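Local coordinates for outer envelope protein 64, mitochondrial (Arabidopsis thaliana, PDB 6HPG) that probably acts as a chaperone receptor for Hsp90-dependent protein targeting to mitochondria, its tetratricopeptide repeat (TPR) domain being the part described here, at residues 2-6 with 34-38; 6-10 with 42-46; 37-43 with 69-73. All coordinates share one frame; numbering follows the deposited sequence.

Contact 1 of 3, residues 2-6 with 34-38; sequences NMEAS and KLNGA
Leu35, at the end of helix 22-35, inserts both of its methyl branches against the first turn of helix 2-18. Its CD2 lies 3.7 Å from CG of Asn2, whose side chain crosses the leucine at about a right angle. CD1 reaches further along, to CB of Ala5 at 3.8 Å, while CB of Leu35 lies 3.8 Å from CB of Ser6. The leucine is touched by Asn2, Ala5 and Ser6, of which Ala5 gives a purely apolar contact. Asn36, where the chain leaves helical geometry, passes with its CB 3.4 Å from OG of Ser6. Its CG is extended from the main-chain nitrogen (chi1 177°), which directs the amide towards Met3. Met3 starts away from this partner, but bends at chi2 and chi3 so that the thioether end comes back across the amide at a slant, SD and CE both near ND2 of Asn36 (CE at 3.3 Å). The other amide atom, OD1, accepts a bond from N of Ala38 (3.2 Å) and closes an Asx turn; the donor sits above the carbonyl plane, 41° out of it. This bond helps to hold the amide's rotation. Ser6 OG donates to O of Met3 at 2.6 Å and also receives a hydrogen bond from Tyr42. Joining the start of one helix to the end of the next is characteristic of the antiparallel helical hairpin of a TPR, here TPR 1.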
loop_
_atom_site.group_PDB
_atom_site.type_symbol
_atom_site.label_atom_id
_atom_site.label_comp_id
_atom_site.label_asym_id
_atom_site.label_seq_id
_atom_site.Cartn_x
_atom_site.Cartn_y
_atom_site.Cartn_z
ATOM N N ASN A 2 -22.523 6.343 -7.221
ATOM C CA ASN A 2 -21.098 6.566 -7.132
ATOM C C ASN A 2 -20.377 5.503 -6.279
ATOM O O ASN A 2 -19.275 5.029 -6.630
ATOM C CB ASN A 2 -20.845 7.979 -6.660
ATOM C CG ASN A 2 -21.257 9.013 -7.701
ATOM O OD1 ASN A 2 -21.461 8.701 -8.875
ATOM N ND2 ASN A 2 -21.379 10.234 -7.275
ATOM N N MET A 3 -21.027 5.094 -5.198
ATOM C CA MET A 3 -20.573 3.964 -4.386
ATOM C C MET A 3 -20.282 2.724 -5.250
ATOM O O MET A 3 -19.165 2.155 -5.175
ATOM C CB MET A 3 -21.638 3.654 -3.324
ATOM C CG MET A 3 -21.325 2.612 -2.301
ATOM S SD MET A 3 -19.728 2.952 -1.541
ATOM C CE MET A 3 -18.866 1.536 -2.152
ATOM N N GLU A 4 -21.249 2.317 -6.066
ATOM C CA GLU A 4 -21.060 1.172 -6.979
ATOM C C GLU A 4 -19.972 1.491 -8.032
ATOM O O GLU A 4 -19.102 0.660 -8.292
ATOM C CB GLU A 4 -22.370 0.723 -7.659
ATOM C CG GLU A 4 -22.183 -0.406 -8.680
ATOM C CD GLU A 4 -23.447 -0.827 -9.462
ATOM O OE1 GLU A 4 -23.408 -1.919 -10.060
ATOM O OE2 GLU A 4 -24.457 -0.091 -9.509
ATOM N N ALA A 5 -20.040 2.672 -8.652
ATOM C CA ALA A 5 -18.994 3.074 -9.637
ATOM C C ALA A 5 -17.543 3.002 -9.038
ATOM O O ALA A 5 -16.577 2.492 -9.654
ATOM C CB ALA A 5 -19.310 4.461 -10.187
ATOM N N SER A 6 -17.434 3.403 -7.785
ATOM C CA SER A 6 -16.170 3.393 -7.086
ATOM C C SER A 6 -15.545 1.985 -7.110
ATOM O O SER A 6 -14.358 1.857 -7.368
ATOM C CB SER A 6 -16.322 3.909 -5.655
ATOM O OG SER A 6 -16.678 2.898 -4.721
ATOM N N LYS A 34 -12.079 9.389 -5.594
ATOM C CA LYS A 34 -12.931 10.579 -5.778
ATOM C C LYS A 34 -14.421 10.240 -5.612
ATOM O O LYS A 34 -15.203 11.023 -5.067
ATOM C CB LYS A 34 -12.633 11.260 -7.118
ATOM C CG LYS A 34 -13.492 12.493 -7.375
ATOM C CD LYS A 34 -13.229 13.008 -8.757
ATOM C CE LYS A 34 -13.638 14.461 -8.948
ATOM N NZ LYS A 34 -12.420 15.313 -9.153
ATOM N N LEU A 35 -14.815 9.064 -6.056
ATOM C CA LEU A 35 -16.188 8.614 -5.903
ATOM C C LEU A 35 -16.505 8.089 -4.486
ATOM O O LEU A 35 -17.636 8.241 -4.014
ATOM C CB LEU A 35 -16.474 7.533 -6.934
ATOM C CG LEU A 35 -16.474 7.964 -8.410
ATOM C CD1 LEU A 35 -16.377 6.724 -9.272
ATOM C CD2 LEU A 35 -17.729 8.762 -8.758
ATOM N N ASN A 36 -15.538 7.419 -3.845
ATOM C CA ASN A 36 -15.684 6.920 -2.469
ATOM C C ASN A 36 -14.342 7.094 -1.741
ATOM O O ASN A 36 -13.414 6.314 -1.953
ATOM C CB ASN A 36 -16.146 5.450 -2.474
ATOM C CG ASN A 36 -16.263 4.835 -1.072
ATOM O OD1 ASN A 36 -16.153 5.509 -0.037
ATOM N ND2 ASN A 36 -16.462 3.521 -1.043
ATOM N N GLY A 37 -14.267 8.147 -0.924
ATOM C CA GLY A 37 -13.092 8.563 -0.187
ATOM C C GLY A 37 -12.913 7.914 1.177
ATOM O O GLY A 37 -11.991 8.256 1.905
ATOM N N ALA A 38 -13.770 6.961 1.519
ATOM C CA ALA A 38 -13.765 6.316 2.821
ATOM C C ALA A 38 -13.410 4.864 2.697
ATOM O O ALA A 38 -13.908 4.077 3.485
ATOM C CB ALA A 38 -15.161 6.473 3.496
#

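Contact 2 of 3, residues 6-10 with 42-46; sequences SEVMK and YYCNR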
loop_
_atom_site.group_PDB
_atom_site.type_symbol
_atom_site.label_atom_id
_atom_site.label_comp_id
_atom_site.label_asym_id
_atom_site.label_seq_id
_atom_site.Cartn_x
_atom_site.Cartn_y
_atom_site.Cartn_z
ATOM N N SER A 6 -17.434 3.403 -7.785
ATOM C CA SER A 6 -16.170 3.393 -7.086
ATOM C C SER A 6 -15.545 1.985 -7.110
ATOM O O SER A 6 -14.358 1.857 -7.368
ATOM C CB SER A 6 -16.322 3.909 -5.655
ATOM O OG SER A 6 -16.678 2.898 -4.721
ATOM N N GLU A 7 -16.344 0.952 -6.845
ATOM C CA GLU A 7 -15.827 -0.414 -6.798
ATOM C C GLU A 7 -15.449 -0.842 -8.211
ATOM O O GLU A 7 -14.463 -1.523 -8.416
ATOM C CB GLU A 7 -16.858 -1.386 -6.226
ATOM C CG GLU A 7 -16.485 -2.861 -6.427
ATOM C CD GLU A 7 -15.216 -3.281 -5.700
ATOM O OE1 GLU A 7 -14.652 -4.354 -5.994
ATOM O OE2 GLU A 7 -14.770 -2.553 -4.807
ATOM N N VAL A 8 -16.216 -0.393 -9.198
ATOM C CA VAL A 8 -15.897 -0.669 -10.603
ATOM C C VAL A 8 -14.557 -0.075 -10.977
ATOM O O VAL A 8 -13.687 -0.791 -11.536
ATOM C CB VAL A 8 -17.064 -0.255 -11.547
ATOM C CG1 VAL A 8 -16.666 -0.296 -13.032
ATOM C CG2 VAL A 8 -18.259 -1.184 -11.287
ATOM N N MET A 9 -14.332 1.176 -10.585
ATOM C CA MET A 9 -13.059 1.830 -10.838
ATOM C C MET A 9 -11.916 1.084 -10.096
ATOM O O MET A 9 -10.838 0.857 -10.672
ATOM C CB MET A 9 -13.142 3.266 -10.372
ATOM C CG MET A 9 -14.175 4.102 -11.140
ATOM S SD MET A 9 -13.631 4.273 -12.831
ATOM C CE MET A 9 -14.525 3.051 -13.724
ATOM N N LYS A 10 -12.163 0.682 -8.845
ATOM C CA LYS A 10 -11.177 -0.103 -8.160
ATOM C C LYS A 10 -10.822 -1.341 -8.941
ATOM O O LYS A 10 -9.625 -1.606 -9.181
ATOM C CB LYS A 10 -11.595 -0.448 -6.729
ATOM C CG LYS A 10 -10.478 -1.177 -5.970
ATOM C CD LYS A 10 -10.992 -2.162 -4.957
ATOM C CE LYS A 10 -11.583 -3.382 -5.640
ATOM N NZ LYS A 10 -11.876 -4.427 -4.606
ATOM N N TYR A 42 -8.728 1.299 -1.342
ATOM C CA TYR A 42 -8.545 2.073 -2.584
ATOM C C TYR A 42 -7.241 2.848 -2.543
ATOM O O TYR A 42 -6.456 2.809 -3.496
ATOM C CB TYR A 42 -9.677 3.093 -2.788
ATOM C CG TYR A 42 -11.066 2.584 -3.064
ATOM C CD1 TYR A 42 -11.400 1.248 -2.947
ATOM C CD2 TYR A 42 -12.082 3.498 -3.361
ATOM C CE1 TYR A 42 -12.666 0.837 -3.177
ATOM C CE2 TYR A 42 -13.360 3.088 -3.628
ATOM C CZ TYR A 42 -13.669 1.765 -3.501
ATOM O OH TYR A 42 -14.957 1.342 -3.720
ATOM N N TYR A 43 -7.008 3.508 -1.396
ATOM C CA TYR A 43 -5.735 4.152 -1.085
ATOM C C TYR A 43 -4.506 3.184 -1.028
ATOM O O TYR A 43 -3.431 3.498 -1.545
ATOM C CB TYR A 43 -5.831 4.952 0.246
ATOM C CG TYR A 43 -6.548 6.325 0.154
ATOM C CD1 TYR A 43 -5.852 7.453 -0.209
ATOM C CD2 TYR A 43 -7.882 6.462 0.486
ATOM C CE1 TYR A 43 -6.470 8.727 -0.277
ATOM C CE2 TYR A 43 -8.532 7.730 0.426
ATOM C CZ TYR A 43 -7.806 8.849 0.037
ATOM O OH TYR A 43 -8.395 10.078 -0.044
ATOM N N CYS A 44 -4.682 2.045 -0.376
ATOM C CA CYS A 44 -3.602 1.063 -0.254
ATOM C C CYS A 44 -3.192 0.509 -1.594
ATOM O O CYS A 44 -2.005 0.294 -1.850
ATOM C CB CYS A 44 -4.022 -0.093 0.617
ATOM S SG CYS A 44 -2.579 -0.788 1.460
ATOM N N ASN A 45 -4.189 0.213 -2.435
ATOM C CA ASN A 45 -3.925 -0.191 -3.791
ATOM C C ASN A 45 -3.196 0.934 -4.559
ATOM O O ASN A 45 -2.250 0.678 -5.294
ATOM C CB ASN A 45 -5.216 -0.598 -4.516
ATOM C CG ASN A 45 -5.767 -1.925 -4.046
ATOM O OD1 ASN A 45 -5.141 -2.647 -3.254
ATOM N ND2 ASN A 45 -6.937 -2.259 -4.523
ATOM N N ARG A 46 -3.616 2.171 -4.405
ATOM C CA ARG A 46 -2.940 3.209 -5.152
ATOM C C ARG A 46 -1.498 3.360 -4.708
ATOM O O ARG A 46 -0.625 3.619 -5.541
ATOM C CB ARG A 46 -3.661 4.548 -5.059
ATOM C CG ARG A 46 -3.205 5.479 -6.169
ATOM C CD ARG A 46 -4.029 6.736 -6.265
ATOM N NE ARG A 46 -4.006 7.494 -5.018
ATOM C CZ ARG A 46 -4.622 8.676 -4.857
ATOM N NH1 ARG A 46 -5.257 9.291 -5.869
ATOM N NH2 ARG A 46 -4.576 9.262 -3.686
#
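Ser6 and Tyr42 meet through their hydroxyls, the tyrosine donating to OG of the serine over a short 2.5 Å from its OH. The serine oxygen approaches the ring edge in the ring plane, a direction open to it because it stands between backbone N and carbonyl carbon (chi1 87°). Its own proton goes to the carbonyl Met3 O, so the serine oxygen links the tyrosine hydroxyl to the main chain of helix 2-18 in a short chain of bonds. Glu7 adds only a light touch: its chain bends at chi2 and brings OE2 to 4.0 Å from the phenol OH, the carboxylate and ring planes standing 44° apart. The Lys10 chain crosses the Tyr42 side chain at about a right angle and comes to the ring obliquely, CD 3.9 Å from CE1 of Tyr42; its CG lies 4.0 Å from ND2 of Asn45. NZ of Lys10 folds back to OE1 of Glu7 in a salt bridge of 3.1 Å, weak as a hydrogen bond. Segments 6-10 and 42-46 run at 21° to each other, their axes 11.7 Å apart at closest approach. A phenylalanine in place of Tyr42 would probably leave Ser6 OG without its donor and break the polar tie between them. NZ of Lys10 and ND2 of Asn45 also bond to the backbone of a bound peptide, consistent with a peptide-binding TPR surface beside the hydroxyl bond and the Glu7 salt bridge.

Contact 3 of 3, residues 37-43 with 69-73; sequences GANATYY and IDKKN
Apolar contact carries most of this junction, with Ile69 as the inserted residue and Ala40 as its main partner. The isoleucine divides its work between two branches. CG2, anti to the backbone N, rests 3.8 Å from CB of Ala40 at the start of helix 40-52, and also near that residue's backbone N. CG1 goes the other way (chi1 -66°) and carries CD1 to 3.7 Å from O of Gly37 and 3.8 Å from CD2 of Tyr43, whose side chain it crosses at about a right angle. The same CB of Ala40 then touches CB of Asp70 at 3.9 Å, so the small alanine sits against two successive residues of the other segment, and the amide of Asn73 borders it more loosely.

The polar bonds described here run along the chain rather than between the segments. On one side Asn39 is the N-cap of helix 40-52, its OD1 taking a weak bond from N of Tyr42 at 3.1 Å; its CB lies 3.5 Å above the plane of the Tyr42 ring, over the centre, so the cap residue also covers an aromatic face. On the other, Asp70 OD1 accepts from N of Lys72 at 3.1 Å, closing an Asx turn; the N-H comes to OD1 from above the carboxylate plane, 67° out of it. A type I turn from Asp70 to Asn73 brings the chain round, and Asn73 caps the next helix through N of Ala76.

The contact therefore lies where three helices come together: the start of helix 40-52, the end of helix 56-69 and the turn that opens into helix 74-86. Tyr43 further touches Ala66 within this hairpin, TPR 2, and Ile33 of helix 22-35, which makes the tie to TPR 1.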
loop_
_atom_site.group_PDB
_atom_site.type_symbol
_atom_site.label_atom_id
_atom_site.label_comp_id
_atom_site.label_asym_id
_atom_site.label_seq_id
_atom_site.Cartn_x
_atom_site.Cartn_y
_atom_site.Cartn_z
ATOM N N GLY A 37 -14.267 8.147 -0.924
ATOM C CA GLY A 37 -13.092 8.563 -0.187
ATOM C C GLY A 37 -12.913 7.914 1.177
ATOM O O GLY A 37 -11.991 8.256 1.905
ATOM N N ALA A 38 -13.770 6.961 1.519
ATOM C CA ALA A 38 -13.765 6.316 2.821
ATOM C C ALA A 38 -13.410 4.864 2.697
ATOM O O ALA A 38 -13.908 4.077 3.485
ATOM C CB ALA A 38 -15.161 6.473 3.496
ATOM N N ASN A 39 -12.572 4.489 1.723
ATOM C CA ASN A 39 -12.157 3.072 1.565
ATOM C C ASN A 39 -10.658 2.935 1.643
ATOM O O ASN A 39 -9.938 3.446 0.769
ATOM C CB ASN A 39 -12.656 2.491 0.259
ATOM C CG ASN A 39 -12.509 0.978 0.213
ATOM O OD1 ASN A 39 -11.413 0.446 -0.005
ATOM N ND2 ASN A 39 -13.592 0.281 0.481
ATOM N N ALA A 40 -10.188 2.262 2.694
ATOM C CA ALA A 40 -8.759 2.135 2.931
ATOM C C ALA A 40 -8.060 1.371 1.820
ATOM O O ALA A 40 -6.929 1.707 1.458
ATOM C CB ALA A 40 -8.504 1.455 4.255
ATOM N N THR A 41 -8.709 0.308 1.328
ATOM C CA THR A 41 -8.167 -0.533 0.238
ATOM C C THR A 41 -7.913 0.278 -1.072
ATOM O O THR A 41 -6.947 0.038 -1.797
ATOM C CB THR A 41 -9.122 -1.727 0.038
ATOM O OG1 THR A 41 -9.229 -2.404 1.280
ATOM C CG2 THR A 41 -8.627 -2.708 -1.006
ATOM N N TYR A 42 -8.728 1.299 -1.342
ATOM C CA TYR A 42 -8.545 2.073 -2.584
ATOM C C TYR A 42 -7.241 2.848 -2.543
ATOM O O TYR A 42 -6.456 2.809 -3.496
ATOM C CB TYR A 42 -9.677 3.093 -2.788
ATOM C CG TYR A 42 -11.066 2.584 -3.064
ATOM C CD1 TYR A 42 -11.400 1.248 -2.947
ATOM C CD2 TYR A 42 -12.082 3.498 -3.361
ATOM C CE1 TYR A 42 -12.666 0.837 -3.177
ATOM C CE2 TYR A 42 -13.360 3.088 -3.628
ATOM C CZ TYR A 42 -13.669 1.765 -3.501
ATOM O OH TYR A 42 -14.957 1.342 -3.720
ATOM N N TYR A 43 -7.008 3.508 -1.396
ATOM C CA TYR A 43 -5.735 4.152 -1.085
ATOM C C TYR A 43 -4.506 3.184 -1.028
ATOM O O TYR A 43 -3.431 3.498 -1.545
ATOM C CB TYR A 43 -5.831 4.952 0.246
ATOM C CG TYR A 43 -6.548 6.325 0.154
ATOM C CD1 TYR A 43 -5.852 7.453 -0.209
ATOM C CD2 TYR A 43 -7.882 6.462 0.486
ATOM C CE1 TYR A 43 -6.470 8.727 -0.277
ATOM C CE2 TYR A 43 -8.532 7.730 0.426
ATOM C CZ TYR A 43 -7.806 8.849 0.037
ATOM O OH TYR A 43 -8.395 10.078 -0.044
ATOM N N ILE A 69 -8.248 5.650 7.851
ATOM C CA ILE A 69 -9.497 4.973 7.581
ATOM C C ILE A 69 -9.541 3.629 8.319
ATOM O O ILE A 69 -10.546 3.284 8.922
ATOM C CB ILE A 69 -9.706 4.800 6.050
ATOM C CG1 ILE A 69 -9.892 6.175 5.390
ATOM C CG2 ILE A 69 -10.916 3.917 5.764
ATOM C CD1 ILE A 69 -9.658 6.202 3.880
ATOM N N ASP A 70 -8.442 2.872 8.297
ATOM C CA ASP A 70 -8.424 1.574 8.949
ATOM C C ASP A 70 -7.029 1.217 9.435
ATOM O O ASP A 70 -6.150 0.751 8.676
ATOM C CB ASP A 70 -8.949 0.522 7.989
ATOM C CG ASP A 70 -8.899 -0.901 8.545
ATOM O OD1 ASP A 70 -8.906 -1.121 9.778
ATOM O OD2 ASP A 70 -8.866 -1.810 7.701
ATOM N N LYS A 71 -6.876 1.405 10.731
ATOM C CA LYS A 71 -5.650 1.068 11.450
ATOM C C LYS A 71 -5.148 -0.322 11.249
ATOM O O LYS A 71 -3.961 -0.541 11.400
ATOM C CB LYS A 71 -5.849 1.275 12.967
ATOM C CG LYS A 71 -5.411 2.652 13.445
ATOM C CD LYS A 71 -5.298 2.752 14.961
ATOM C CE LYS A 71 -4.238 3.773 15.359
ATOM N NZ LYS A 71 -4.148 3.930 16.835
ATOM N N LYS A 72 -6.041 -1.280 10.983
ATOM C CA LYS A 72 -5.654 -2.678 10.899
ATOM C C LYS A 72 -5.278 -3.131 9.469
ATOM O O LYS A 72 -5.070 -4.287 9.255
ATOM C CB LYS A 72 -6.747 -3.542 11.511
ATOM C CG LYS A 72 -6.907 -3.284 13.006
ATOM C CD LYS A 72 -8.102 -4.020 13.575
ATOM C CE LYS A 72 -8.083 -3.997 15.095
ATOM N NZ LYS A 72 -9.377 -4.460 15.673
ATOM N N ASN A 73 -5.194 -2.214 8.501
ATOM C CA ASN A 73 -4.782 -2.559 7.157
ATOM C C ASN A 73 -3.311 -2.978 7.045
ATOM O O ASN A 73 -2.425 -2.131 6.997
ATOM C CB ASN A 73 -5.016 -1.401 6.179
ATOM C CG ASN A 73 -4.833 -1.845 4.758
ATOM O OD1 ASN A 73 -3.724 -2.248 4.372
ATOM N ND2 ASN A 73 -5.933 -1.934 4.015
#

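How the contacts relate
The three contacts follow the chain through the first two TPR repeats. Contact 1 closes the hairpin of helices 2-18 and 22-35, contact 2 links helix 2-18 to helix 40-52, the first helix of the next repeat, and contact 3 closes the hairpin of helices 40-52 and 56-69. The centres of contacts 1 and 2 are about 9 Å apart, those of 2 and 3 about 10 Å, and those of 1 and 3 about 13 Å. Ser6 joins contacts 1 and 2, Tyr42 and Tyr43 join 2 and 3, and Gly37 and Ala38 are common to 1 and 3. Contact 2 thus sets one hairpin against the next, as in the superhelix of a TPR domain.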